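Local structure of peroxisomal fatty acid beta-oxidation multifunctional protein MFP2 (Arabidopsis thaliana, 2WTB) at residues Q152-L157 and E165-S170; G117-M122 and L137-L142; Y505-M510 and G695-P700. The protein carries out several steps of peroxisomal fatty acid beta-oxidation, hydrating long-chain enoyl-CoA and oxidising 3-hydroxyacyl-CoA, during seed germination and in benzoic acid synthesis. All coordinates share one frame; numbering follows the deposited sequence.

Interaction 1: Q152-L157 and E165-S170; sequences QRLPRL and EMILTS
L154 reaches from one helix to the next and spreads its two methyl groups over M166 and I167. Its CB already points at the helix of 165-170, and because CG lies anti to the backbone N (chi1 -178°), CB and CG carry the fork straight outward, so that the two methyls do the touching. CD2 meets I167 on the flank of its longer branch, with L154 CD2 3.6 Å from I167 CG1 and 4.0 Å from I167 CD1; the two side chains run past each other in opposite senses. CD1 turns to the other neighbour, where L154 CD1 stands 4.2 Å from M166 SD. The M166 chain bends at its last torsion (chi3 63°), and its sulfur, not its terminal methyl, is the near atom. The pairing is wholly apolar and buried, and the backbones stay apart, the nearest CA atoms, those of L154 and I167, being 8.9 Å from each other. L154 also touches A163, M122 and L137, so its apolar contacts extend beyond this pair. Helices 150-158 and 160-169 follow one another almost without a linker and form a helix pair of the crotonase fold. They lie close to its predicted catalytic centre: the side chain of L154 is about 7 Å from that of E119, a predicted active-site residue.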
loop_
_atom_site.group_PDB
_atom_site.type_symbol
_atom_site.label_atom_id
_atom_site.label_comp_id
_atom_site.label_asym_id
_atom_site.label_seq_id
_atom_site.Cartn_x
_atom_site.Cartn_y
_atom_site.Cartn_z
ATOM N N GLN A 152 -2.169 15.091 -21.837
ATOM C CA GLN A 152 -2.047 16.259 -22.708
ATOM C C GLN A 152 -2.202 17.578 -21.953
ATOM O O GLN A 152 -1.350 18.463 -22.046
ATOM C CB GLN A 152 -3.082 16.196 -23.835
ATOM C CG GLN A 152 -2.962 14.968 -24.713
ATOM C CD GLN A 152 -1.577 14.818 -25.301
ATOM O OE1 GLN A 152 -0.963 15.796 -25.736
ATOM N NE2 GLN A 152 -1.071 13.592 -25.312
ATOM N N ARG A 153 -3.292 17.703 -21.202
ATOM C CA ARG A 153 -3.638 18.972 -20.574
ATOM C C ARG A 153 -2.784 19.320 -19.355
ATOM O O ARG A 153 -2.512 20.493 -19.101
ATOM C CB ARG A 153 -5.129 19.010 -20.235
ATOM C CG ARG A 153 -6.014 18.919 -21.465
ATOM C CD ARG A 153 -7.483 19.144 -21.150
ATOM N NE ARG A 153 -8.271 19.213 -22.379
ATOM C CZ ARG A 153 -8.779 18.155 -23.005
ATOM N NH1 ARG A 153 -8.593 16.933 -22.516
ATOM N NH2 ARG A 153 -9.474 18.318 -24.123
ATOM N N LEU A 154 -2.351 18.309 -18.608
ATOM C CA LEU A 154 -1.542 18.555 -17.414
ATOM C C LEU A 154 -0.224 19.269 -17.730
ATOM O O LEU A 154 0.063 20.319 -17.157
ATOM C CB LEU A 154 -1.293 17.260 -16.630
ATOM C CG LEU A 154 -0.502 17.404 -15.326
ATOM C CD1 LEU A 154 -1.095 18.488 -14.441
ATOM C CD2 LEU A 154 -0.440 16.083 -14.578
ATOM N N PRO A 155 0.584 18.704 -18.643
ATOM C CA PRO A 155 1.836 19.380 -19.002
ATOM C C PRO A 155 1.598 20.780 -19.565
ATOM O O PRO A 155 2.427 21.666 -19.369
ATOM C CB PRO A 155 2.433 18.468 -20.080
ATOM C CG PRO A 155 1.830 17.131 -19.815
ATOM C CD PRO A 155 0.440 17.412 -19.337
ATOM N N ARG A 156 0.476 20.975 -20.251
ATOM C CA ARG A 156 0.159 22.275 -20.836
ATOM C C ARG A 156 -0.322 23.301 -19.805
ATOM O O ARG A 156 -0.269 24.507 -20.050
ATOM C CB ARG A 156 -0.870 22.122 -21.959
ATOM C CG ARG A 156 -0.328 21.388 -23.170
ATOM C CD ARG A 156 -1.405 21.115 -24.200
ATOM N NE ARG A 156 -0.926 20.199 -25.231
ATOM C CZ ARG A 156 -0.336 20.584 -26.356
ATOM N NH1 ARG A 156 -0.152 21.873 -26.600
ATOM N NH2 ARG A 156 0.070 19.681 -27.237
ATOM N N LEU A 157 -0.784 22.824 -18.654
ATOM C CA LEU A 157 -1.294 23.717 -17.612
ATOM C C LEU A 157 -0.274 23.997 -16.511
ATOM O O LEU A 157 -0.239 25.096 -15.957
ATOM C CB LEU A 157 -2.586 23.162 -17.002
ATOM C CG LEU A 157 -3.851 23.345 -17.841
ATOM C CD1 LEU A 157 -5.035 22.640 -17.200
ATOM C CD2 LEU A 157 -4.151 24.822 -18.043
ATOM N N GLU A 165 6.402 14.854 -12.851
ATOM C CA GLU A 165 6.534 14.490 -11.449
ATOM C C GLU A 165 5.217 13.932 -10.929
ATOM O O GLU A 165 5.175 12.839 -10.371
ATOM C CB GLU A 165 6.958 15.692 -10.607
ATOM C CG GLU A 165 7.060 15.387 -9.121
ATOM C CD GLU A 165 7.085 16.640 -8.268
ATOM O OE1 GLU A 165 7.304 17.736 -8.827
ATOM O OE2 GLU A 165 6.884 16.531 -7.040
ATOM N N MET A 166 4.140 14.686 -11.130
ATOM C CA MET A 166 2.822 14.295 -10.645
ATOM C C MET A 166 2.374 12.949 -11.208
ATOM O O MET A 166 1.934 12.072 -10.461
ATOM C CB MET A 166 1.785 15.369 -10.980
ATOM C CG MET A 166 2.003 16.692 -10.269
ATOM S SD MET A 166 0.778 17.930 -10.738
ATOM C CE MET A 166 -0.727 17.154 -10.157
ATOM N N ILE A 167 2.487 12.788 -12.522
ATOM C CA ILE A 167 2.027 11.568 -13.176
ATOM C C ILE A 167 2.875 10.352 -12.804
ATOM O O ILE A 167 2.349 9.262 -12.585
ATOM C CB ILE A 167 2.004 11.724 -14.703
ATOM C CG1 ILE A 167 0.991 12.793 -15.107
ATOM C CG2 ILE A 167 1.667 10.398 -15.369
ATOM C CD1 ILE A 167 0.744 12.857 -16.598
ATOM N N LEU A 168 4.186 10.540 -12.729
ATOM C CA LEU A 168 5.083 9.437 -12.407
ATOM C C LEU A 168 5.026 9.075 -10.927
ATOM O O LEU A 168 4.928 7.902 -10.571
ATOM C CB LEU A 168 6.521 9.759 -12.826
ATOM C CG LEU A 168 6.779 9.802 -14.331
ATOM C CD1 LEU A 168 8.258 10.020 -14.617
ATOM C CD2 LEU A 168 6.282 8.528 -14.993
ATOM N N THR A 169 5.091 10.087 -10.070
ATOM C CA THR A 169 5.055 9.866 -8.629
ATOM C C THR A 169 3.644 9.520 -8.163
ATOM O O THR A 169 3.461 8.920 -7.104
ATOM C CB THR A 169 5.556 11.101 -7.861
ATOM O OG1 THR A 169 6.782 11.558 -8.442
ATOM C CG2 THR A 169 5.794 10.760 -6.401
ATOM N N SER A 170 2.653 9.901 -8.963
ATOM C CA SER A 170 1.250 9.634 -8.648
ATOM C C SER A 170 0.747 10.458 -7.464
ATOM O O SER A 170 -0.415 10.348 -7.076
ATOM C CB SER A 170 1.022 8.141 -8.388
ATOM O OG SER A 170 1.004 7.410 -9.600
#

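Interaction 2: G117-M122 and L137-L142; sequences GLELAM and LPELQL
E119 and L137 bring helix 116-123 against the loop that follows strand 134-136, and the contact combines an aliphatic part with a carboxylate pair. In the aliphatic part, L137 is the shared member. Its CB does not face the helix, but its branched end swings nearer, and L137 CD2 comes within 3.9 Å of E119 CG, the two side chains crossing at about a right angle. L118 approaches the same leucine with one methyl, L118 CD2 lying 4.1 Å from L137 CG, again in a near-perpendicular crossing. L137 thus fills the angle between two successive side chains of the helix.

The polar part joins the predicted nucleophile E119 to the predicted proton acceptor E139. E119 is extended beyond CG, whereas E139 bends back at chi2 (88°), and this bend brings E139 OE2 to 3.9 Å from E119 OE1, with the carboxylate planes 67° apart. One water donates to both carboxylates, at 3.0 Å from E119 OE1 and 3.1 Å from E139 OE2. The other oxygen, E119 OE2, accepts from the backbone N atoms of F148 and G150, so both ends of this carboxylate are held and its rotation is probably fixed. A water bridging two glutamates is consistent with the hydratase site of the crotonase family.

Around this site, A121 packs helix 116-123 on strand 105-109, M122 reaches R153 and L157 of helix 150-158, and L137 and L140 lean on I167 of helix 160-169.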
loop_
_atom_site.group_PDB
_atom_site.type_symbol
_atom_site.label_atom_id
_atom_site.label_comp_id
_atom_site.label_asym_id
_atom_site.label_seq_id
_atom_site.Cartn_x
_atom_site.Cartn_y
_atom_site.Cartn_z
ATOM N N GLY A 117 -11.408 12.755 -12.609
ATOM C CA GLY A 117 -11.976 13.937 -11.987
ATOM C C GLY A 117 -11.160 15.181 -12.280
ATOM O O GLY A 117 -11.712 16.245 -12.566
ATOM N N LEU A 118 -9.840 15.050 -12.209
ATOM C CA LEU A 118 -8.949 16.163 -12.507
ATOM C C LEU A 118 -8.938 16.439 -14.003
ATOM O O LEU A 118 -8.852 17.589 -14.437
ATOM C CB LEU A 118 -7.530 15.864 -12.025
ATOM C CG LEU A 118 -6.491 16.957 -12.289
ATOM C CD1 LEU A 118 -6.902 18.266 -11.635
ATOM C CD2 LEU A 118 -5.109 16.526 -11.812
ATOM N N GLU A 119 -9.028 15.372 -14.789
ATOM C CA GLU A 119 -9.010 15.490 -16.239
ATOM C C GLU A 119 -10.230 16.260 -16.735
ATOM O O GLU A 119 -10.106 17.180 -17.542
ATOM C CB GLU A 119 -8.930 14.107 -16.889
ATOM C CG GLU A 119 -7.605 13.394 -16.651
ATOM C CD GLU A 119 -7.544 12.024 -17.302
ATOM O OE1 GLU A 119 -8.379 11.162 -16.961
ATOM O OE2 GLU A 119 -6.653 11.805 -18.153
ATOM N N LEU A 120 -11.408 15.883 -16.246
ATOM C CA LEU A 120 -12.642 16.575 -16.602
ATOM C C LEU A 120 -12.547 18.069 -16.289
ATOM O O LEU A 120 -13.025 18.911 -17.054
ATOM C CB LEU A 120 -13.829 15.955 -15.863
ATOM C CG LEU A 120 -15.194 16.618 -16.058
ATOM C CD1 LEU A 120 -15.548 16.720 -17.539
ATOM C CD2 LEU A 120 -16.262 15.847 -15.300
ATOM N N ALA A 121 -11.926 18.391 -15.159
ATOM C CA ALA A 121 -11.760 19.782 -14.752
ATOM C C ALA A 121 -10.781 20.528 -15.671
ATOM O O ALA A 121 -10.998 21.693 -16.006
ATOM C CB ALA A 121 -11.319 19.865 -13.285
ATOM N N MET A 122 -9.711 19.851 -16.081
ATOM C CA MET A 122 -8.742 20.446 -17.004
ATOM C C MET A 122 -9.367 20.726 -18.369
ATOM O O MET A 122 -8.909 21.601 -19.102
ATOM C CB MET A 122 -7.517 19.546 -17.163
ATOM C CG MET A 122 -6.555 19.582 -15.988
ATOM S SD MET A 122 -5.310 18.281 -16.091
ATOM C CE MET A 122 -4.405 18.563 -14.575
ATOM N N LEU A 137 -3.044 12.926 -10.580
ATOM C CA LEU A 137 -3.320 11.798 -11.459
ATOM C C LEU A 137 -2.642 10.543 -10.921
ATOM O O LEU A 137 -1.493 10.262 -11.252
ATOM C CB LEU A 137 -2.846 12.099 -12.882
ATOM C CG LEU A 137 -3.578 13.221 -13.624
ATOM C CD1 LEU A 137 -2.911 13.506 -14.962
ATOM C CD2 LEU A 137 -5.046 12.869 -13.820
ATOM N N PRO A 138 -3.362 9.787 -10.079
ATOM C CA PRO A 138 -2.862 8.595 -9.381
ATOM C C PRO A 138 -2.875 7.335 -10.246
ATOM O O PRO A 138 -2.408 6.290 -9.795
ATOM C CB PRO A 138 -3.857 8.424 -8.222
ATOM C CG PRO A 138 -4.757 9.645 -8.258
ATOM C CD PRO A 138 -4.733 10.119 -9.668
ATOM N N GLU A 139 -3.399 7.438 -11.465
ATOM C CA GLU A 139 -3.578 6.279 -12.341
ATOM C C GLU A 139 -2.406 5.296 -12.348
ATOM O O GLU A 139 -2.607 4.083 -12.321
ATOM C CB GLU A 139 -3.887 6.722 -13.775
ATOM C CG GLU A 139 -5.340 7.099 -14.021
ATOM C CD GLU A 139 -5.629 8.560 -13.735
ATOM O OE1 GLU A 139 -4.802 9.215 -13.065
ATOM O OE2 GLU A 139 -6.684 9.055 -14.184
ATOM N N LEU A 140 -1.185 5.817 -12.389
ATOM C CA LEU A 140 -0.011 4.956 -12.513
ATOM C C LEU A 140 0.147 3.952 -11.371
ATOM O O LEU A 140 0.752 2.896 -11.551
ATOM C CB LEU A 140 1.268 5.783 -12.679
ATOM C CG LEU A 140 1.710 6.054 -14.118
ATOM C CD1 LEU A 140 0.699 6.922 -14.852
ATOM C CD2 LEU A 140 3.086 6.698 -14.138
ATOM N N GLN A 141 -0.393 4.277 -10.200
ATOM C CA GLN A 141 -0.290 3.373 -9.056
ATOM C C GLN A 141 -1.068 2.082 -9.282
ATOM O O GLN A 141 -0.765 1.054 -8.679
ATOM C CB GLN A 141 -0.748 4.056 -7.766
ATOM C CG GLN A 141 0.325 4.913 -7.114
ATOM C CD GLN A 141 -0.111 5.494 -5.780
ATOM O OE1 GLN A 141 -1.304 5.601 -5.493
ATOM N NE2 GLN A 141 0.861 5.879 -4.961
ATOM N N LEU A 142 -2.065 2.138 -10.158
ATOM C CA LEU A 142 -2.861 0.960 -10.478
ATOM C C LEU A 142 -2.336 0.275 -11.735
ATOM O O LEU A 142 -2.897 -0.719 -12.196
ATOM C CB LEU A 142 -4.334 1.332 -10.656
ATOM C CG LEU A 142 -5.011 2.010 -9.465
ATOM C CD1 LEU A 142 -6.496 2.209 -9.729
ATOM C CD2 LEU A 142 -4.792 1.201 -8.199
HETATM O O HOH W 1 -8.508 8.153 -16.586
#

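Interaction 3: Y505-M510 and G695-P700; sequences YTQAAM and GEFFKP
Q507 OE1 is held by the backbone N of Y563, outside the two segments, and also borders the ring of F697, where it lies near the ring plane at the edge, 3.9 Å from F697 CE1. The Q507 amide is turned 36° from that ring. At this distance, an oxygen facing a ring C-H is at most a weak electrostatic attraction, and its firm partner remains Y563. The rest is close packing without polar bonds between the segments. F697 CE2 lies 3.9 Å from A508 CB, and at the far end of the ring F697 CZ approaches A508 N at 3.9 Å from an oblique direction. With CG anti to the backbone N (chi1 173°), the F697 ring projects from the loop to the helix end-on, touching it through CE1, CZ and CE2. One edge of the F697 ring rests on F698: F697 CD2 sits 3.5 Å above the F698 ring plane, over its centre, while F698 itself packs on P634 of helix 624-644. Replacing F697 by an alanine would probably open a gap beside A508 and strip the F698 face of the ring carbon now covering it. The loop between helices 680-694 and 702-710 thus meets helix 498-514 of the dehydrogenase's C-terminal region through apolar and weakly polar contacts, without a directed polar bond between the segments, so dispersion probably dominates.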
loop_
_atom_site.group_PDB
_atom_site.type_symbol
_atom_site.label_atom_id
_atom_site.label_comp_id
_atom_site.label_asym_id
_atom_site.label_seq_id
_atom_site.Cartn_x
_atom_site.Cartn_y
_atom_site.Cartn_z
ATOM N N TYR A 505 12.089 -19.208 2.881
ATOM C CA TYR A 505 12.829 -18.286 2.026
ATOM C C TYR A 505 14.327 -18.306 2.311
ATOM O O TYR A 505 15.128 -18.678 1.453
ATOM C CB TYR A 505 12.270 -16.882 2.244
ATOM C CG TYR A 505 12.869 -15.775 1.412
ATOM C CD1 TYR A 505 12.747 -15.768 0.029
ATOM C CD2 TYR A 505 13.507 -14.702 2.019
ATOM C CE1 TYR A 505 13.275 -14.737 -0.727
ATOM C CE2 TYR A 505 14.035 -13.669 1.275
ATOM C CZ TYR A 505 13.917 -13.689 -0.095
ATOM O OH TYR A 505 14.445 -12.655 -0.831
ATOM N N THR A 506 14.700 -17.908 3.523
ATOM C CA THR A 506 16.105 -17.843 3.912
ATOM C C THR A 506 16.786 -19.211 3.977
ATOM O O THR A 506 17.962 -19.341 3.640
ATOM C CB THR A 506 16.276 -17.117 5.258
ATOM O OG1 THR A 506 16.277 -15.702 5.033
ATOM C CG2 THR A 506 17.584 -17.514 5.920
ATOM N N GLN A 507 16.052 -20.230 4.409
ATOM C CA GLN A 507 16.626 -21.565 4.542
ATOM C C GLN A 507 16.882 -22.212 3.185
ATOM O O GLN A 507 17.888 -22.894 2.998
ATOM C CB GLN A 507 15.730 -22.456 5.403
ATOM C CG GLN A 507 15.625 -21.997 6.849
ATOM C CD GLN A 507 14.702 -22.871 7.675
ATOM O OE1 GLN A 507 14.312 -23.958 7.248
ATOM N NE2 GLN A 507 14.344 -22.398 8.865
ATOM N N ALA A 508 15.971 -21.996 2.242
ATOM C CA ALA A 508 16.137 -22.526 0.893
ATOM C C ALA A 508 17.371 -21.914 0.247
ATOM O O ALA A 508 18.125 -22.592 -0.451
ATOM C CB ALA A 508 14.908 -22.242 0.053
ATOM N N ALA A 509 17.567 -20.624 0.487
ATOM C CA ALA A 509 18.724 -19.915 -0.033
ATOM C C ALA A 509 20.015 -20.513 0.518
ATOM O O ALA A 509 20.913 -20.883 -0.239
ATOM C CB ALA A 509 18.633 -18.440 0.311
ATOM N N MET A 510 20.096 -20.612 1.840
ATOM C CA MET A 510 21.304 -21.099 2.495
ATOM C C MET A 510 21.624 -22.549 2.148
ATOM O O MET A 510 22.792 -22.926 2.073
ATOM C CB MET A 510 21.217 -20.912 4.010
ATOM C CG MET A 510 21.310 -19.459 4.443
ATOM S SD MET A 510 21.707 -19.264 6.188
ATOM C CE MET A 510 21.766 -17.480 6.315
ATOM N N GLY A 695 15.037 -33.578 -0.478
ATOM C CA GLY A 695 14.467 -33.829 0.835
ATOM C C GLY A 695 13.046 -33.333 1.021
ATOM O O GLY A 695 12.525 -32.573 0.205
ATOM N N GLU A 696 12.421 -33.765 2.112
ATOM C CA GLU A 696 11.048 -33.402 2.416
ATOM C C GLU A 696 10.831 -31.911 2.587
ATOM O O GLU A 696 9.693 -31.449 2.671
ATOM N N PHE A 697 11.924 -31.157 2.645
ATOM C CA PHE A 697 11.850 -29.703 2.749
ATOM C C PHE A 697 11.059 -29.130 1.580
ATOM O O PHE A 697 10.294 -28.179 1.739
ATOM C CB PHE A 697 13.256 -29.099 2.783
ATOM C CG PHE A 697 13.278 -27.597 2.726
ATOM C CD1 PHE A 697 13.274 -26.845 3.889
ATOM C CD2 PHE A 697 13.315 -26.934 1.508
ATOM C CE1 PHE A 697 13.297 -25.459 3.839
ATOM C CE2 PHE A 697 13.340 -25.550 1.451
ATOM C CZ PHE A 697 13.331 -24.813 2.618
ATOM N N PHE A 698 11.246 -29.724 0.407
ATOM C CA PHE A 698 10.588 -29.255 -0.805
ATOM C C PHE A 698 9.271 -29.975 -1.066
ATOM O O PHE A 698 8.562 -29.654 -2.021
ATOM C CB PHE A 698 11.517 -29.424 -2.008
ATOM C CG PHE A 698 12.784 -28.624 -1.915
ATOM C CD1 PHE A 698 13.978 -29.230 -1.561
ATOM C CD2 PHE A 698 12.783 -27.266 -2.184
ATOM C CE1 PHE A 698 15.148 -28.497 -1.477
ATOM C CE2 PHE A 698 13.949 -26.525 -2.101
ATOM C CZ PHE A 698 15.133 -27.143 -1.748
ATOM N N LYS A 699 8.943 -30.947 -0.220
ATOM C CA LYS A 699 7.734 -31.743 -0.413
ATOM C C LYS A 699 6.481 -30.878 -0.391
ATOM O O LYS A 699 6.294 -30.074 0.522
ATOM C CB LYS A 699 7.627 -32.845 0.644
ATOM C CG LYS A 699 6.393 -33.721 0.491
ATOM C CD LYS A 699 6.402 -34.876 1.479
ATOM N N PRO A 700 5.620 -31.041 -1.407
ATOM C CA PRO A 700 4.348 -30.315 -1.504
ATOM C C PRO A 700 3.405 -30.702 -0.374
ATOM O O PRO A 700 3.295 -31.885 -0.049
ATOM C CB PRO A 700 3.771 -30.796 -2.840
ATOM C CG PRO A 700 4.935 -31.335 -3.600
ATOM C CD PRO A 700 5.849 -31.911 -2.570
#

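In the fold
From the N terminus, interaction 2 closes first, joining helix 116-123 to the loop after strand 134-136 across 14 intervening residues. Interaction 1 follows, closing the short, mostly helical stretch where helix 150-158 gives way to helix 160-169. Neither nests in nor crosses the other, yet their centres are 9 Å apart and they touch, so that two successive closures build one continuous patch of the hydratase/isomerase region. Interaction 3 comes last and spans 184 residues, largely helical, bringing a loop near the C terminus back to helix 498-514. Its centre lies about 46 Å from that of interaction 1, on the opposite side of the chain's centre, within the helical C-terminal part.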